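Local atomic coordinates of endo-xylogalacturonan hydrolase A (Aspergillus tubingensis, PDB entry 4C2L), a protein that hydrolyses xylogalacturonan, the xylose-substituted galacturonan of the hairy regions of pectin, as a secreted glycoside hydrolase of family 28. Residues Ser279-Val284 / Thr321-Ser326; Pro217-Val222 / Lys249-Thr254. All blocks are in the same frame, centred on the assembly; numbering follows the deposited sequence.

Contact 1 of 2, residues Ser279-Val284 / Thr321-Ser326; sequences STVSNV and TDIVVS. With NAG (2-acetamido-2-deoxy-beta-D-glucopyranose), chain B.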
ATOM      1  N   SER A 279      19.083   1.679   6.588  1.00 17.86           N
ATOM      2  CA  SER A 279      17.676   1.924   6.801  1.00 16.74           C
ATOM      3  C   SER A 279      17.482   2.376   8.235  1.00 15.97           C
ATOM      4  O   SER A 279      18.061   1.793   9.144  1.00 16.08           O
ATOM      5  CB  SER A 279      16.908   0.616   6.602  1.00 16.31           C
ATOM      6  OG  SER A 279      17.033   0.153   5.272  1.00 17.21           O
ATOM      7  N   THR A 280      16.654   3.391   8.423  1.00 15.32           N
ATOM      8  CA  THR A 280      16.318   3.889   9.749  1.00 16.00           C
ATOM      9  C   THR A 280      14.814   3.838   9.914  1.00 16.15           C
ATOM     10  O   THR A 280      14.075   4.403   9.108  1.00 16.02           O
ATOM     11  CB  THR A 280      16.837   5.330   9.928  1.00 17.01           C
ATOM     12  OG1 THR A 280      18.256   5.326   9.713  1.00 17.69           O
ATOM     13  CG2 THR A 280      16.549   5.859  11.313  1.00 17.79           C
ATOM     14  N   VAL A 281      14.347   3.144  10.950  1.00 14.87           N
ATOM     15  CA  VAL A 281      12.910   3.092  11.196  1.00 14.03           C
ATOM     16  C   VAL A 281      12.712   3.483  12.635  1.00 14.49           C
ATOM     17  O   VAL A 281      13.237   2.810  13.538  1.00 14.70           O
ATOM     18  CB  VAL A 281      12.329   1.686  10.948  1.00 14.17           C
ATOM     19  CG1 VAL A 281      10.806   1.693  11.133  1.00 14.14           C
ATOM     20  CG2 VAL A 281      12.690   1.210   9.547  1.00 13.78           C
ATOM     21  N   SER A 282      11.976   4.567  12.864  1.00 13.96           N
ATOM     22  CA  SER A 282      11.803   5.045  14.235  0.50 14.08           C
ATOM     23  C   SER A 282      10.369   5.400  14.575  1.00 14.12           C
ATOM     24  O   SER A 282       9.663   6.029  13.794  1.00 13.87           O
ATOM     25  CB  SER A 282      12.753   6.214  14.534  0.50 14.22           C
ATOM     26  OG  SER A 282      12.394   7.376  13.821  0.50 14.01           O
ATOM     27  N   ASN A 283       9.936   4.966  15.759  1.00 13.75           N
ATOM     28  CA  ASN A 283       8.600   5.276  16.255  1.00 13.65           C
ATOM     29  C   ASN A 283       7.521   4.740  15.317  1.00 13.08           C
ATOM     30  O   ASN A 283       6.802   5.506  14.676  1.00 12.67           O
ATOM     31  CB  ASN A 283       8.440   6.778  16.505  1.00 14.67           C
ATOM     32  CG  ASN A 283       7.044   7.162  16.961  1.00 15.93           C
ATOM     33  OD1 ASN A 283       6.321   6.365  17.569  1.00 16.03           O
ATOM     34  ND2 ASN A 283       6.657   8.390  16.665  1.00 16.40           N
ATOM     35  N   VAL A 284       7.432   3.421  15.256  1.00 12.70           N
ATOM     36  CA  VAL A 284       6.400   2.753  14.479  1.00 12.63           C
ATOM     37  C   VAL A 284       5.625   1.853  15.424  1.00 13.11           C
ATOM     38  O   VAL A 284       6.200   0.995  16.076  1.00 12.51           O
ATOM     39  CB  VAL A 284       6.991   1.946  13.314  1.00 12.75           C
ATOM     40  CG1 VAL A 284       5.889   1.185  12.587  1.00 12.53           C
ATOM     41  CG2 VAL A 284       7.736   2.880  12.354  1.00 12.29           C
ATOM     42  N   THR A 321      14.212   1.675  16.008  1.00 14.36           N
ATOM     43  CA  THR A 321      14.019   2.119  17.388  1.00 15.46           C
ATOM     44  C   THR A 321      12.560   2.450  17.650  1.00 15.86           C
ATOM     45  O   THR A 321      11.838   2.892  16.736  1.00 14.71           O
ATOM     46  CB  THR A 321      14.900   3.353  17.739  1.00 16.54           C
ATOM     47  OG1 THR A 321      14.614   4.418  16.828  1.00 17.23           O
ATOM     48  CG2 THR A 321      16.387   3.011  17.680  1.00 16.59           C
ATOM     49  N   ASP A 322      12.132   2.233  18.895  1.00 15.46           N
ATOM     50  CA  ASP A 322      10.762   2.527  19.318  0.50 15.78           C
ATOM     51  C   ASP A 322       9.748   1.891  18.374  1.00 15.45           C
ATOM     52  O   ASP A 322       8.795   2.541  17.908  1.00 15.36           O
ATOM     53  CB  ASP A 322      10.536   4.036  19.461  0.50 17.07           C
ATOM     54  CG  ASP A 322      11.276   4.619  20.643  0.50 18.12           C
ATOM     55  OD1 ASP A 322      11.124   4.086  21.759  0.50 19.28           O
ATOM     56  OD2 ASP A 322      12.011   5.605  20.465  0.50 18.96           O
ATOM     57  N   ILE A 323       9.965   0.610  18.102  1.00 14.47           N
ATOM     58  CA  ILE A 323       9.005  -0.195  17.343  1.00 14.49           C
ATOM     59  C   ILE A 323       8.132  -0.879  18.388  1.00 14.32           C
ATOM     60  O   ILE A 323       8.640  -1.519  19.308  1.00 14.24           O
ATOM     61  CB  ILE A 323       9.670  -1.263  16.451  1.00 14.67           C
ATOM     62  CG1 ILE A 323      10.841  -0.671  15.635  1.00 14.95           C
ATOM     63  CG2 ILE A 323       8.613  -1.963  15.576  1.00 14.79           C
ATOM     64  CD1 ILE A 323      10.483   0.457  14.685  1.00 15.00           C
ATOM     65  N   VAL A 324       6.825  -0.699  18.266  1.00 13.67           N
ATOM     66  CA  VAL A 324       5.899  -1.268  19.252  1.00 14.22           C
ATOM     67  C   VAL A 324       4.907  -2.171  18.532  1.00 14.92           C
ATOM     68  O   VAL A 324       4.294  -1.768  17.536  1.00 14.72           O
ATOM     69  CB  VAL A 324       5.164  -0.159  20.025  1.00 14.64           C
ATOM     70  CG1 VAL A 324       4.083  -0.766  20.931  1.00 15.04           C
ATOM     71  CG2 VAL A 324       6.168   0.670  20.828  1.00 14.41           C
ATOM     72  N   VAL A 325       4.765  -3.390  19.042  1.00 15.04           N
ATOM     73  CA  VAL A 325       3.808  -4.355  18.509  1.00 15.57           C
ATOM     74  C   VAL A 325       2.927  -4.667  19.712  1.00 16.90           C
ATOM     75  O   VAL A 325       3.400  -5.264  20.691  1.00 18.41           O
ATOM     76  CB  VAL A 325       4.531  -5.613  17.982  1.00 15.54           C
ATOM     77  CG1 VAL A 325       3.562  -6.736  17.610  1.00 16.25           C
ATOM     78  CG2 VAL A 325       5.421  -5.275  16.797  1.00 16.26           C
ATOM     79  N   SER A 326       1.670  -4.243  19.658  1.00 16.52           N
ATOM     80  CA  SER A 326       0.782  -4.377  20.820  1.00 17.65           C
ATOM     81  C   SER A 326      -0.597  -4.902  20.451  1.00 18.13           C
ATOM     82  O   SER A 326      -1.164  -4.511  19.433  1.00 16.66           O
ATOM     83  CB  SER A 326       0.659  -3.045  21.563  1.00 18.35           C
ATOM     84  OG  SER A 326       0.271  -1.973  20.696  1.00 19.30           O
TER
HETATM   85  C1  NAG B   1       5.353   8.871  17.015  1.00 19.28           C
HETATM   86  C2  NAG B   1       5.448  10.333  17.461  1.00 22.08           C
HETATM   87  C3  NAG B   1       4.065  10.939  17.678  1.00 22.96           C
HETATM   88  C4  NAG B   1       3.150  10.681  16.473  1.00 22.86           C
HETATM   89  C5  NAG B   1       3.184   9.186  16.087  1.00 20.44           C
HETATM   90  C6  NAG B   1       2.342   8.800  14.861  1.00 18.50           C
HETATM   91  C7  NAG B   1       7.399  10.899  18.818  1.00 26.78           C
HETATM   92  C8  NAG B   1       7.990  10.873  20.201  1.00 28.29           C
HETATM   93  N2  NAG B   1       6.174  10.399  18.714  1.00 24.07           N
HETATM   94  O3  NAG B   1       4.201  12.329  17.899  1.00 24.27           O
HETATM   95  O4  NAG B   1       1.833  11.092  16.818  1.00 26.27           O
HETATM   96  O5  NAG B   1       4.520   8.768  15.874  1.00 18.86           O
HETATM   97  O6  NAG B   1       2.582   9.656  13.764  1.00 18.29           O
HETATM   98  O7  NAG B   1       8.044  11.358  17.875  1.00 29.28           O
HETATM   99  O   HOH W   1      15.887   4.552  14.478  1.00 17.91           O
HETATM  100  O   HOH W   2       6.270   3.484  18.670  1.00 22.59           O

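Contact 2 of 2, residues Pro217-Val222 / Lys249-Thr254; sequences PSSNYV and KNIYVT. With NAG (2-acetamido-2-deoxy-beta-D-glucopyranose), chain B; NAG (2-acetamido-2-deoxy-beta-D-glucopyranose), chain C; SO4 (sulfate ion), chain J.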
ATOM      1  N   PRO A 217      10.414   4.806   1.656  1.00 13.71           N
ATOM      2  CA  PRO A 217      11.372   5.809   2.133  1.00 14.21           C
ATOM      3  C   PRO A 217      10.792   7.212   2.199  1.00 14.54           C
ATOM      4  O   PRO A 217      10.058   7.640   1.293  1.00 14.90           O
ATOM      5  CB  PRO A 217      12.491   5.721   1.094  1.00 14.59           C
ATOM      6  CG  PRO A 217      12.502   4.277   0.745  1.00 14.77           C
ATOM      7  CD  PRO A 217      11.034   3.909   0.660  1.00 14.14           C
ATOM      8  N   SER A 218      11.125   7.910   3.281  1.00 14.08           N
ATOM      9  CA  SER A 218      10.681   9.280   3.584  1.00 14.54           C
ATOM     10  C   SER A 218       9.218   9.441   4.006  1.00 14.09           C
ATOM     11  O   SER A 218       8.729  10.571   4.112  1.00 14.10           O
ATOM     12  CB  SER A 218      11.079  10.285   2.484  1.00 15.85           C
ATOM     13  OG  SER A 218      12.465  10.159   2.221  1.00 17.21           O
ATOM     14  N   SER A 219       8.514   8.337   4.270  1.00 14.16           N
ATOM     15  CA  SER A 219       7.207   8.482   4.907  1.00 13.66           C
ATOM     16  C   SER A 219       7.380   8.936   6.356  1.00 14.33           C
ATOM     17  O   SER A 219       8.303   8.499   7.057  1.00 14.61           O
ATOM     18  CB  SER A 219       6.364   7.200   4.825  1.00 13.82           C
ATOM     19  OG  SER A 219       7.108   6.060   5.206  1.00 13.69           O
ATOM     20  N   ASN A 220       6.491   9.823   6.782  1.00 14.58           N
ATOM     21  CA  ASN A 220       6.582  10.439   8.112  1.00 14.91           C
ATOM     22  C   ASN A 220       5.198  10.883   8.529  1.00 14.82           C
ATOM     23  O   ASN A 220       4.462  11.492   7.742  1.00 15.16           O
ATOM     24  CB  ASN A 220       7.524  11.657   8.034  1.00 15.61           C
ATOM     25  CG  ASN A 220       7.889  12.234   9.392  1.00 17.03           C
ATOM     26  OD1 ASN A 220       7.665  11.622  10.442  1.00 17.20           O
ATOM     27  ND2 ASN A 220       8.470  13.445   9.371  1.00 18.19           N
ATOM     28  N   TYR A 221       4.841  10.589   9.778  1.00 14.20           N
ATOM     29  CA  TYR A 221       3.522  10.939  10.322  1.00 14.35           C
ATOM     30  C   TYR A 221       2.399  10.335   9.475  1.00 14.12           C
ATOM     31  O   TYR A 221       1.614  11.056   8.837  1.00 14.55           O
ATOM     32  CB  TYR A 221       3.356  12.450  10.482  1.00 15.92           C
ATOM     33  CG  TYR A 221       4.315  13.040  11.489  1.00 17.37           C
ATOM     34  CD1 TYR A 221       4.222  12.708  12.839  1.00 18.66           C
ATOM     35  CD2 TYR A 221       5.307  13.934  11.092  1.00 18.91           C
ATOM     36  CE1 TYR A 221       5.109  13.237  13.772  1.00 19.36           C
ATOM     37  CE2 TYR A 221       6.195  14.482  12.021  1.00 20.15           C
ATOM     38  CZ  TYR A 221       6.083  14.123  13.354  1.00 20.73           C
ATOM     39  OH  TYR A 221       6.959  14.656  14.276  1.00 22.46           O
ATOM     40  N   VAL A 222       2.330   9.013   9.490  1.00 13.38           N
ATOM     41  CA  VAL A 222       1.249   8.278   8.820  1.00 12.96           C
ATOM     42  C   VAL A 222       0.420   7.589   9.886  1.00 13.33           C
ATOM     43  O   VAL A 222       0.967   6.944  10.797  1.00 12.88           O
ATOM     44  CB  VAL A 222       1.774   7.224   7.815  1.00 13.01           C
ATOM     45  CG1 VAL A 222       0.613   6.575   7.043  1.00 13.44           C
ATOM     46  CG2 VAL A 222       2.763   7.872   6.845  1.00 13.66           C
ATOM     47  N   LYS A 249       9.462   7.008   9.598  1.00 13.22           N
ATOM     48  CA  LYS A 249       9.256   7.386  10.994  1.00 14.65           C
ATOM     49  C   LYS A 249       7.869   7.830  11.365  1.00 13.83           C
ATOM     50  O   LYS A 249       7.093   8.282  10.510  1.00 12.80           O
ATOM     51  CB  LYS A 249      10.261   8.460  11.429  1.00 16.75           C
ATOM     52  CG  LYS A 249      10.322   9.677  10.562  1.00 19.80           C
ATOM     53  CD  LYS A 249      11.555  10.511  10.899  1.00 22.07           C
ATOM     54  CE  LYS A 249      11.444  11.842  10.196  1.00 24.15           C
ATOM     55  NZ  LYS A 249      12.597  12.719  10.545  1.00 25.84           N
ATOM     56  N   ASN A 250       7.565   7.711  12.656  1.00 13.31           N
ATOM     57  CA  ASN A 250       6.348   8.301  13.217  1.00 13.17           C
ATOM     58  C   ASN A 250       5.101   7.749  12.531  1.00 13.06           C
ATOM     59  O   ASN A 250       4.269   8.487  11.958  1.00 12.71           O
ATOM     60  CB  ASN A 250       6.428   9.824  13.151  1.00 13.76           C
ATOM     61  CG  ASN A 250       7.697  10.357  13.797  1.00 14.59           C
ATOM     62  OD1 ASN A 250       8.112   9.868  14.860  1.00 14.41           O
ATOM     63  ND2 ASN A 250       8.338  11.336  13.151  1.00 14.48           N
ATOM     64  N   ILE A 251       4.984   6.430  12.627  1.00 12.37           N
ATOM     65  CA  ILE A 251       3.894   5.685  11.991  1.00 12.37           C
ATOM     66  C   ILE A 251       3.023   5.071  13.071  1.00 12.88           C
ATOM     67  O   ILE A 251       3.544   4.461  14.018  1.00 12.89           O
ATOM     68  CB  ILE A 251       4.459   4.543  11.121  1.00 12.10           C
ATOM     69  CG1 ILE A 251       5.520   5.037  10.099  1.00 12.70           C
ATOM     70  CG2 ILE A 251       3.346   3.727  10.467  1.00 12.10           C
ATOM     71  CD1 ILE A 251       5.018   6.021   9.067  1.00 12.82           C
ATOM     72  N   TYR A 252       1.700   5.192  12.919  1.00 12.64           N
ATOM     73  CA  TYR A 252       0.794   4.576  13.881  1.00 13.28           C
ATOM     74  C   TYR A 252      -0.275   3.800  13.130  1.00 12.99           C
ATOM     75  O   TYR A 252      -1.018   4.376  12.333  1.00 13.32           O
ATOM     76  CB  TYR A 252       0.170   5.645  14.786  1.00 14.41           C
ATOM     77  CG  TYR A 252      -0.731   5.036  15.830  1.00 15.82           C
ATOM     78  CD1 TYR A 252      -0.188   4.414  16.959  1.00 17.13           C
ATOM     79  CD2 TYR A 252      -2.112   5.038  15.663  1.00 16.96           C
ATOM     80  CE1 TYR A 252      -1.012   3.819  17.913  1.00 18.35           C
ATOM     81  CE2 TYR A 252      -2.946   4.452  16.615  1.00 18.23           C
ATOM     82  CZ  TYR A 252      -2.386   3.839  17.723  1.00 19.47           C
ATOM     83  OH  TYR A 252      -3.207   3.232  18.654  1.00 21.46           O
ATOM     84  N   VAL A 253      -0.344   2.501  13.381  1.00 12.71           N
ATOM     85  CA  VAL A 253      -1.314   1.638  12.709  1.00 12.69           C
ATOM     86  C   VAL A 253      -2.140   0.957  13.788  1.00 13.45           C
ATOM     87  O   VAL A 253      -1.591   0.305  14.668  1.00 14.24           O
ATOM     88  CB  VAL A 253      -0.648   0.551  11.863  1.00 12.79           C
ATOM     89  CG1 VAL A 253      -1.723  -0.317  11.208  1.00 13.16           C
ATOM     90  CG2 VAL A 253       0.247   1.169  10.788  1.00 12.82           C
ATOM     91  N   THR A 254      -3.449   1.112  13.721  1.00 13.29           N
ATOM     92  CA  THR A 254      -4.318   0.450  14.703  1.00 13.90           C
ATOM     93  C   THR A 254      -5.553  -0.152  14.036  1.00 14.03           C
ATOM     94  O   THR A 254      -6.037   0.367  13.031  1.00 14.07           O
ATOM     95  CB  THR A 254      -4.708   1.414  15.848  1.00 14.62           C
ATOM     96  OG1 THR A 254      -5.305   0.670  16.930  1.00 15.63           O
ATOM     97  CG2 THR A 254      -5.664   2.532  15.348  1.00 15.19           C
TER
HETATM   98  C1  NAG B   1       5.353   8.871  17.015  1.00 19.28           C
HETATM   99  C2  NAG B   1       5.448  10.333  17.461  1.00 22.08           C
HETATM  100  C3  NAG B   1       4.065  10.939  17.678  1.00 22.96           C
HETATM  101  C4  NAG B   1       3.150  10.681  16.473  1.00 22.86           C
HETATM  102  C5  NAG B   1       3.184   9.186  16.087  1.00 20.44           C
HETATM  103  C6  NAG B   1       2.342   8.800  14.861  1.00 18.50           C
HETATM  104  C7  NAG B   1       7.399  10.899  18.818  1.00 26.78           C
HETATM  105  C8  NAG B   1       7.990  10.873  20.201  1.00 28.29           C
HETATM  106  N2  NAG B   1       6.174  10.399  18.714  1.00 24.07           N
HETATM  107  O3  NAG B   1       4.201  12.329  17.899  1.00 24.27           O
HETATM  108  O4  NAG B   1       1.833  11.092  16.818  1.00 26.27           O
HETATM  109  O5  NAG B   1       4.520   8.768  15.874  1.00 18.86           O
HETATM  110  O6  NAG B   1       2.582   9.656  13.764  1.00 18.29           O
HETATM  111  O7  NAG B   1       8.044  11.358  17.875  1.00 29.28           O
HETATM  112  C1  NAG C   2       1.314  11.986  15.810  1.00 30.61           C
HETATM  113  C2  NAG C   2      -0.215  12.054  15.935  1.00 33.41           C
HETATM  114  C3  NAG C   2      -0.873  13.149  15.095  1.00 37.21           C
HETATM  115  C4  NAG C   2      -0.063  14.438  14.999  1.00 37.68           C
HETATM  116  C5  NAG C   2       1.432  14.142  14.825  1.00 35.28           C
HETATM  117  C6  NAG C   2       2.257  15.420  14.868  1.00 36.25           C
HETATM  118  C7  NAG C   2      -1.267   9.931  16.456  1.00 32.52           C
HETATM  119  C8  NAG C   2      -1.871   8.659  15.933  1.00 31.47           C
HETATM  120  N2  NAG C   2      -0.819  10.791  15.547  1.00 32.66           N
HETATM  121  O3  NAG C   2      -2.098  13.448  15.715  1.00 41.27           O
HETATM  122  O4  NAG C   2      -0.558  15.219  13.926  1.00 40.56           O
HETATM  123  O5  NAG C   2       1.884  13.280  15.858  1.00 33.28           O
HETATM  124  O6  NAG C   2       2.109  15.981  16.152  1.00 38.87           O
HETATM  125  O7  NAG C   2      -1.187  10.146  17.662  1.00 31.79           O
HETATM  126  S   SO4 J1412      11.892  12.760  14.339  1.00 47.24           S
HETATM  127  O1  SO4 J1412      12.273  11.346  14.575  1.00 47.52           O
HETATM  128  O2  SO4 J1412      12.235  13.546  15.552  1.00 49.23           O
HETATM  129  O3  SO4 J1412      10.441  12.900  14.072  1.00 41.32           O
HETATM  130  O4  SO4 J1412      12.661  13.256  13.168  1.00 46.72           O

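Contact 1 of 2, residues Ser279-Val284 / Thr321-Ser326
Val281 meets Thr321-Ser326 twice. Its O takes the N-H of Thr321 at 2.9 Å, and its CG1, anti to the backbone N (chi1 -177°), reaches CD1 of Ile323 at 3.8 Å, the two side chains crossing at about a right angle. Ser282 pairs with Thr321 in parallel register and lays its CB against OG1 of Thr321 at 3.5 Å; a water joins that OG1 and, weakly, Val281 O. At Asn283 the chain turns a corner with both backbone angles positive, and it does so again at Asp322 beside it. Asn283 N donates to Thr321 O at 3.0 Å. Asn283 CB points away from Thr321-Ser326: ND2 is bonded to C1 of the N-acetylglucosamine and hydrogen-bonded to Asn250 OD1, while a water links OD1 to Asp322 O. Beyond the corner, Val284 N donates to Asp322 O at 3.1 Å, and Val284 O receives Val324 N at 2.8 Å. The CB of Val284 also packs on CD1 of Ile323. Strand 279-294 thus runs parallel between strands 246-259 and 319-329; on the inner side, Val281 touches strand 235-240, and Ile323 touches strands 266-269 and 350-358.

Contact 2 of 2, residues Pro217-Val222 / Lys249-Thr254
Asn220 CG stands anti to its backbone N, whereas Asn250 CG lies beside its backbone N, anti to the carbonyl carbon (chi1 -54°). These settings place the CG atoms; the two side chains run side by side, pointing the same way, and Asn250 ND2 donates to Asn220 OD1 at 2.8 Å. The acceptor is approached in its carbonyl plane, although it sits 17° out of the amide plane of Asn250. The same ND2 also donates to O3 of a sulfate, probably from the crystallisation liquor, and OD1 of Asn250 accepts from Asn283 ND2, so both ends of this amide are held. Tyr221 lays one ring face over the Asn250 side chain, ring and amide planes 22° apart: Asn250 CB lies 4.0 Å from the centroid of the Tyr221 ring, a CH-pi contact, and Asn250 ND2 lies over the same face toward the rim, 3.6 Å from Tyr221 CZ. Lys249 crosses Asn220 with Lys249 CG 3.3 Å from Asn220 OD1, then extends until Lys249 NZ reaches sulfate O4 at 2.7 Å. On the opposite face, Ile251 CD1 packs on Val222 CG2 at 3.7 Å. Backbone bonds close the parallel pairing, among them Lys249 N to Ser219 O and Tyr252 N to Val222 O. The glycan folds back on the protein: O6 of the first sugar donates to Asn250 O, and the acetamide methyl, C8, of the second lies against Tyr252. Parallel strands in register that bend at stacked corners, with aliphatic residues (Val222, Ile251) inward, are characteristic of the right-handed parallel beta-helix of family 28.

How the contacts relate
Along the chain contact 2 comes first and closes before contact 1 begins; their centres lie 10 Å apart on the same side of the chain's centre. Strands 246-259 and 279-294 are neighbours, so the order across the beta-helix is 217-222, 249-254, 279-284, 321-326, four successive turns bent at equivalent corners. The two contacts meet directly: Asn283 O probably accepts a hydrogen bond from Ile251 N, Ser282 OG packs on Lys249 CB, and Val284 CG2 packs on Ile251 CG1. The glycan attached in contact 1 leans over contact 2, which places carbohydrate along this outer corner, away from Asp210 and His233, the probable catalytic residues by similarity to relatives.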